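Local coordinates for protein 16S rRNA (adenine(1408)-N(1))-methyltransferase (Catenulispora acidiphila, PDB 4X1O) that probably methylates N1 of adenine 1408 in 16S ribosomal RNA with S-adenosyl-L-methionine as methyl donor, a modification linked to aminoglycoside resistance, at residues 26-29 and 30-33; 67-70 and 71-74; 180-183 and 184-187. One frame throughout, in Å; residues are numbered along the deposited sequence.

Interaction 1 of 3, residues 26-29 and 30-33; sequences VLAG and KKLT
Val26 and Thr33 face each other as a hydrogen-bonded antiparallel pair at the open end of a short beta hairpin, and with Ala28 they bury the most surface in it. Their backbones bond both ways: Val26 N to Thr33 O (2.8 Å), and Thr33 N to Val26 O, also 2.8 Å. On the face that carries Val26, Ala28 and Thr33, the Thr33 methyl does the touching. With OG1 anti to the backbone N (chi1 175°), CG2 of Thr33 is turned in over the neighbouring strand, 3.3 Å from Val26 O, and lies between two methyls, 3.7 Å from Val26 CG2 and equally 3.7 Å from Ala28 CB. Ala28 N donates to Lys31 O (2.9 Å), and the chain reverses through a type II' turn from Ala28 to Lys31, in which Gly29 takes the positive phi (63°) of the first corner. The other face holds the non-hydrogen-bonded pair Leu27 and Leu32, where CD1 of Leu27 lies 3.8 Å from CD2 of Leu32. The Leu27 side chain is about 8 Å from those of Asp78 and Arg83, so the hairpin stands near the S-adenosyl-L-methionine site. Leu27 is joined by backbone hydrogen bonding to Leu105 of strand 103-107, an edge strand of the large sheet, and the hairpin lies along that edge. Val26 packs on Val104 and Val106, and Leu27 also reaches Ala88 on helix 85-91.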
loop_
_atom_site.group_PDB
_atom_site.type_symbol
_atom_site.label_atom_id
_atom_site.label_comp_id
_atom_site.label_asym_id
_atom_site.label_seq_id
_atom_site.Cartn_x
_atom_site.Cartn_y
_atom_site.Cartn_z
ATOM N N VAL A 26 11.164 8.601 9.149
ATOM C CA VAL A 26 11.346 8.211 7.755
ATOM C C VAL A 26 12.723 7.608 7.548
ATOM O O VAL A 26 13.653 7.939 8.258
ATOM C CB VAL A 26 11.162 9.397 6.768
ATOM C CG1 VAL A 26 9.733 9.928 6.822
ATOM C CG2 VAL A 26 12.165 10.503 7.053
ATOM N N LEU A 27 12.852 6.717 6.575
ATOM C CA LEU A 27 14.162 6.161 6.276
ATOM C C LEU A 27 14.995 7.156 5.482
ATOM O O LEU A 27 14.522 7.760 4.513
ATOM C CB LEU A 27 14.062 4.851 5.501
ATOM C CG LEU A 27 13.753 3.569 6.261
ATOM C CD1 LEU A 27 12.284 3.493 6.639
ATOM C CD2 LEU A 27 14.155 2.372 5.421
ATOM N N ALA A 28 16.227 7.324 5.940
ATOM C CA ALA A 28 17.282 7.975 5.185
ATOM C C ALA A 28 18.431 6.982 5.140
ATOM O O ALA A 28 19.179 6.847 6.111
ATOM C CB ALA A 28 17.703 9.282 5.838
ATOM N N GLY A 29 18.554 6.265 4.028
ATOM C CA GLY A 29 19.503 5.172 3.945
ATOM C C GLY A 29 19.177 4.072 4.939
ATOM O O GLY A 29 18.051 3.592 5.002
ATOM N N LYS A 30 20.161 3.681 5.741
ATOM C CA LYS A 30 19.971 2.571 6.664
ATOM C C LYS A 30 19.402 3.018 8.012
ATOM O O LYS A 30 19.115 2.192 8.877
ATOM C CB LYS A 30 21.295 1.822 6.866
ATOM C CG LYS A 30 21.603 0.845 5.738
ATOM C CD LYS A 30 23.067 0.460 5.681
ATOM C CE LYS A 30 23.947 1.685 5.546
ATOM N NZ LYS A 30 24.177 2.022 4.114
ATOM N N LYS A 31 19.219 4.324 8.176
ATOM C CA LYS A 31 18.817 4.882 9.464
ATOM C C LYS A 31 17.425 5.508 9.432
ATOM O O LYS A 31 16.950 5.931 8.383
ATOM C CB LYS A 31 19.835 5.934 9.925
ATOM C CG LYS A 31 21.207 5.807 9.289
ATOM C CD LYS A 31 21.920 7.154 9.177
ATOM C CE LYS A 31 21.226 8.109 8.207
ATOM N NZ LYS A 31 21.234 7.590 6.812
ATOM N N LEU A 32 16.772 5.539 10.588
ATOM C CA LEU A 32 15.528 6.285 10.745
ATOM C C LEU A 32 15.832 7.729 11.120
ATOM O O LEU A 32 16.804 8.001 11.823
ATOM C CB LEU A 32 14.632 5.637 11.803
ATOM C CG LEU A 32 13.775 4.462 11.331
ATOM C CD1 LEU A 32 12.870 3.976 12.453
ATOM C CD2 LEU A 32 12.952 4.855 10.118
ATOM N N THR A 33 15.015 8.658 10.638
ATOM C CA THR A 33 15.206 10.066 10.948
ATOM C C THR A 33 13.874 10.788 11.045
ATOM O O THR A 33 12.852 10.310 10.541
ATOM C CB THR A 33 16.088 10.774 9.897
ATOM O OG1 THR A 33 16.153 12.176 10.187
ATOM C CG2 THR A 33 15.519 10.589 8.504
#

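Interaction 2 of 3, residues 67-70 and 71-74; sequences IAHP and EWLV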
loop_
_atom_site.group_PDB
_atom_site.type_symbol
_atom_site.label_atom_id
_atom_site.label_comp_id
_atom_site.label_asym_id
_atom_site.label_seq_id
_atom_site.Cartn_x
_atom_site.Cartn_y
_atom_site.Cartn_z
ATOM N N ILE A 67 10.365 5.879 -9.615
ATOM C CA ILE A 67 11.274 6.043 -10.746
ATOM C C ILE A 67 10.463 6.312 -12.018
ATOM O O ILE A 67 10.834 7.171 -12.837
ATOM C CB ILE A 67 12.177 4.799 -10.949
ATOM C CG1 ILE A 67 13.107 4.593 -9.744
ATOM C CG2 ILE A 67 13.004 4.933 -12.232
ATOM C CD1 ILE A 67 14.145 5.690 -9.615
ATOM N N ALA A 68 9.350 5.602 -12.172
ATOM C CA ALA A 68 8.529 5.726 -13.379
ATOM C C ALA A 68 7.798 7.063 -13.417
ATOM O O ALA A 68 7.508 7.592 -14.489
ATOM C CB ALA A 68 7.525 4.588 -13.466
ATOM N N HIS A 69 7.505 7.601 -12.246
ATOM C CA HIS A 69 6.700 8.813 -12.137
ATOM C C HIS A 69 7.351 9.840 -11.232
ATOM O O HIS A 69 6.938 10.008 -10.089
ATOM C CB HIS A 69 5.311 8.483 -11.602
ATOM C CG HIS A 69 4.565 7.490 -12.440
ATOM N ND1 HIS A 69 3.940 7.837 -13.617
ATOM C CD2 HIS A 69 4.371 6.158 -12.290
ATOM C CE1 HIS A 69 3.373 6.768 -14.147
ATOM N NE2 HIS A 69 3.620 5.735 -13.360
ATOM N N PRO A 70 8.375 10.543 -11.743
ATOM C CA PRO A 70 9.084 11.516 -10.909
ATOM C C PRO A 70 8.218 12.687 -10.454
ATOM O O PRO A 70 8.573 13.397 -9.502
ATOM C CB PRO A 70 10.224 12.006 -11.833
ATOM C CG PRO A 70 9.753 11.694 -13.206
ATOM C CD PRO A 70 8.981 10.418 -13.078
ATOM N N GLU A 71 7.074 12.873 -11.097
ATOM C CA GLU A 71 6.161 13.924 -10.668
ATOM C C GLU A 71 5.237 13.461 -9.525
ATOM O O GLU A 71 4.523 14.277 -8.930
ATOM C CB GLU A 71 5.336 14.405 -11.863
ATOM C CG GLU A 71 4.250 13.435 -12.308
ATOM C CD GLU A 71 4.723 12.312 -13.230
ATOM O OE1 GLU A 71 5.934 12.033 -13.310
ATOM O OE2 GLU A 71 3.857 11.702 -13.891
ATOM N N TRP A 72 5.235 12.165 -9.235
ATOM C CA TRP A 72 4.455 11.647 -8.100
ATOM C C TRP A 72 5.281 11.660 -6.829
ATOM O O TRP A 72 6.456 11.305 -6.850
ATOM C CB TRP A 72 3.978 10.205 -8.312
ATOM C CG TRP A 72 2.995 9.992 -9.415
ATOM C CD1 TRP A 72 2.457 10.932 -10.239
ATOM C CD2 TRP A 72 2.436 8.733 -9.813
ATOM N NE1 TRP A 72 1.595 10.333 -11.136
ATOM C CE2 TRP A 72 1.571 8.983 -10.893
ATOM C CE3 TRP A 72 2.592 7.419 -9.359
ATOM C CZ2 TRP A 72 0.851 7.963 -11.525
ATOM C CZ3 TRP A 72 1.881 6.403 -9.991
ATOM C CH2 TRP A 72 1.027 6.687 -11.063
ATOM N N LEU A 73 4.656 12.036 -5.718
ATOM C CA LEU A 73 5.271 11.810 -4.419
ATOM C C LEU A 73 4.795 10.432 -3.954
ATOM O O LEU A 73 3.604 10.223 -3.768
ATOM C CB LEU A 73 4.873 12.901 -3.433
ATOM C CG LEU A 73 5.572 12.857 -2.068
ATOM C CD1 LEU A 73 7.077 13.038 -2.221
ATOM C CD2 LEU A 73 4.997 13.941 -1.163
ATOM N N VAL A 74 5.721 9.486 -3.831
ATOM C CA VAL A 74 5.372 8.110 -3.532
ATOM C C VAL A 74 5.744 7.857 -2.088
ATOM O O VAL A 74 6.910 7.922 -1.730
ATOM C CB VAL A 74 6.103 7.121 -4.461
ATOM C CG1 VAL A 74 5.791 5.671 -4.058
ATOM C CG2 VAL A 74 5.725 7.388 -5.916
#
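The imidazole of His69 and the indole of Trp72 lie face to face, their planes only 9° apart. The imidazole centroid is 3.6 Å from that of the indole's six-membered ring, so the smaller ring sits over the benzene half: CD2 of His69 is above CZ3 of Trp72 (3.4 Å), and ND1 of His69 is near CZ2 of Trp72 (3.7 Å). The pyrrole half is met on the same face by the His69 methylene, with CB 3.6 Å from the centroid of the five-membered ring and 22° off its normal, a CH-pi contact. At the imidazole edge, near its plane, lies the carboxylate of Glu71, with OE2 of Glu71 3.9 Å from ND1 of His69, close but too far to bond. Glu71 gets there by folding back: CG stands between its backbone N and carbonyl carbon (chi1 74°) and the chain bends again at chi2. This lays OE1 of Glu71 3.3 Å from N of Pro70.

The two rings leave the backbone side by side because a type I turn runs from His69 to Trp72, closed by Trp72 N donating to His69 O (2.9 Å). His69 is the first residue to leave helix 60-68, and the turn delivers the chain into strand 72-78, the second strand of a beta-alpha-beta unit. Trp72 also touches Arg49 and Leu51 of strand 49-54, and its carbonyl accepts from ND2 of Asn102.

Chemically, close parallel overlap gives dispersion over nearly the whole imidazole and limits its rotation. The electron-rich indole face and the nearby carboxylate would probably both help to stabilise a positive charge on His69.

Interaction 3 of 3, residues 180-183 and 184-187; sequences ELTP and ETVV
A capping box opens helix 183-188, with Thr182 at the N-cap and Thr185 three residues on. Each threonine bonds the other's backbone N-H through its side-chain hydroxyl: Thr182 N donates to OG1 of Thr185 at 2.9 Å and almost straight (174°), while Thr185 N donates to OG1 of Thr182 at 3.2 Å. In both residues OG1 lies between the backbone N and the carbonyl carbon (chi1 71° and 65°), which aims each oxygen at the partner's amide. Thr185 N has a second, weak bond to Thr182 O. OG1 of Thr185 also shares a water with Glu180 O, 2.9 Å from each oxygen, tying the incoming loop to the first turn.

Such a reciprocal pair satisfies amides at a helix start, where the preceding turn supplies no carbonyls; the regular helical pattern begins with Val186 N bonding to Thr182 O (2.9 Å). Pro183, well suited to a first turn because its nitrogen has no hydrogen to offer, lies beside Glu184, whose OE2 comes 3.4 Å from CD of Pro183. Leu181, just before the cap, and Val186 in the first turn make a hydrophobic staple, CD1 of Leu181 3.6 Å from CG2 of Val186. Both continue onto Leu191 of helix 191-197, Pro183 rests on Leu207 and Leu233 of the sheet, and Glu180 turns its carboxylate to Arg168 in a salt bridge.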
loop_
_atom_site.group_PDB
_atom_site.type_symbol
_atom_site.label_atom_id
_atom_site.label_comp_id
_atom_site.label_asym_id
_atom_site.label_seq_id
_atom_site.Cartn_x
_atom_site.Cartn_y
_atom_site.Cartn_z
ATOM N N GLU A 180 -11.942 -18.319 2.295
ATOM C CA GLU A 180 -11.378 -17.563 1.191
ATOM C C GLU A 180 -12.295 -16.426 0.780
ATOM O O GLU A 180 -13.503 -16.610 0.590
ATOM C CB GLU A 180 -11.088 -18.472 -0.007
ATOM C CG GLU A 180 -10.520 -17.709 -1.195
ATOM C CD GLU A 180 -9.946 -18.618 -2.261
ATOM O OE1 GLU A 180 -10.030 -19.849 -2.086
ATOM O OE2 GLU A 180 -9.428 -18.100 -3.273
ATOM N N LEU A 181 -11.708 -15.246 0.661
ATOM C CA LEU A 181 -12.427 -14.070 0.204
ATOM C C LEU A 181 -12.506 -14.074 -1.322
ATOM O O LEU A 181 -11.493 -14.145 -2.017
ATOM C CB LEU A 181 -11.742 -12.797 0.714
ATOM C CG LEU A 181 -12.458 -11.459 0.527
ATOM C CD1 LEU A 181 -13.824 -11.421 1.235
ATOM C CD2 LEU A 181 -11.546 -10.344 1.004
ATOM N N THR A 182 -13.730 -14.033 -1.829
ATOM C CA THR A 182 -13.993 -14.064 -3.265
ATOM C C THR A 182 -14.845 -12.854 -3.590
ATOM O O THR A 182 -15.359 -12.210 -2.674
ATOM C CB THR A 182 -14.738 -15.343 -3.679
ATOM O OG1 THR A 182 -16.075 -15.271 -3.179
ATOM C CG2 THR A 182 -14.048 -16.581 -3.124
ATOM N N PRO A 183 -15.007 -12.526 -4.883
ATOM C CA PRO A 183 -15.867 -11.373 -5.173
ATOM C C PRO A 183 -17.290 -11.505 -4.608
ATOM O O PRO A 183 -17.860 -10.513 -4.156
ATOM C CB PRO A 183 -15.886 -11.331 -6.706
ATOM C CG PRO A 183 -14.559 -11.902 -7.095
ATOM C CD PRO A 183 -14.290 -12.994 -6.088
ATOM N N GLU A 184 -17.853 -12.710 -4.617
ATOM C CA GLU A 184 -19.172 -12.907 -4.026
ATOM C C GLU A 184 -19.156 -12.713 -2.501
ATOM O O GLU A 184 -20.090 -12.147 -1.929
ATOM C CB GLU A 184 -19.722 -14.294 -4.367
ATOM C CG GLU A 184 -18.690 -15.281 -4.878
ATOM C CD GLU A 184 -18.260 -14.983 -6.304
ATOM O OE1 GLU A 184 -19.147 -14.723 -7.147
ATOM O OE2 GLU A 184 -17.038 -14.982 -6.568
ATOM N N THR A 185 -18.108 -13.173 -1.831
ATOM C CA THR A 185 -18.152 -13.104 -0.378
ATOM C C THR A 185 -17.702 -11.738 0.125
ATOM O O THR A 185 -17.904 -11.409 1.292
ATOM C CB THR A 185 -17.324 -14.219 0.293
ATOM O OG1 THR A 185 -15.934 -14.062 -0.000
ATOM C CG2 THR A 185 -17.797 -15.589 -0.173
ATOM N N VAL A 186 -17.102 -10.927 -0.743
ATOM C CA VAL A 186 -16.843 -9.537 -0.370
ATOM C C VAL A 186 -18.178 -8.863 -0.047
ATOM O O VAL A 186 -18.275 -8.055 0.877
ATOM C CB VAL A 186 -16.093 -8.770 -1.492
ATOM C CG1 VAL A 186 -16.097 -7.271 -1.223
ATOM C CG2 VAL A 186 -14.679 -9.301 -1.597
ATOM N N VAL A 187 -19.222 -9.233 -0.782
ATOM C CA VAL A 187 -20.555 -8.739 -0.475
ATOM C C VAL A 187 -21.183 -9.499 0.694
ATOM O O VAL A 187 -21.614 -8.896 1.677
ATOM C CB VAL A 187 -21.490 -8.834 -1.692
ATOM C CG1 VAL A 187 -22.872 -8.319 -1.327
ATOM C CG2 VAL A 187 -20.907 -8.049 -2.856
HETATM O O HOH W 1 -15.172 -15.232 2.552
#

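In the fold
Following the chain from its N terminus, the three contacts come in series, and none nests within or crosses another. Interaction 1 closes the first hairpin, set against the outermost strand 103-107 at one end of the seven-stranded sheet. Interaction 2 closes the turn from helix 60-68 into strand 72-78, the next strand inward; its centre is about 20 Å from that of interaction 1. Interaction 3 begins helix 183-188 after the long loop that follows strand 157-163, beside the antiparallel strands 200-212 and 229-239. Its centre lies about 39 Å from that of interaction 1, across the chain's centre and away from the known cofactor-binding residues.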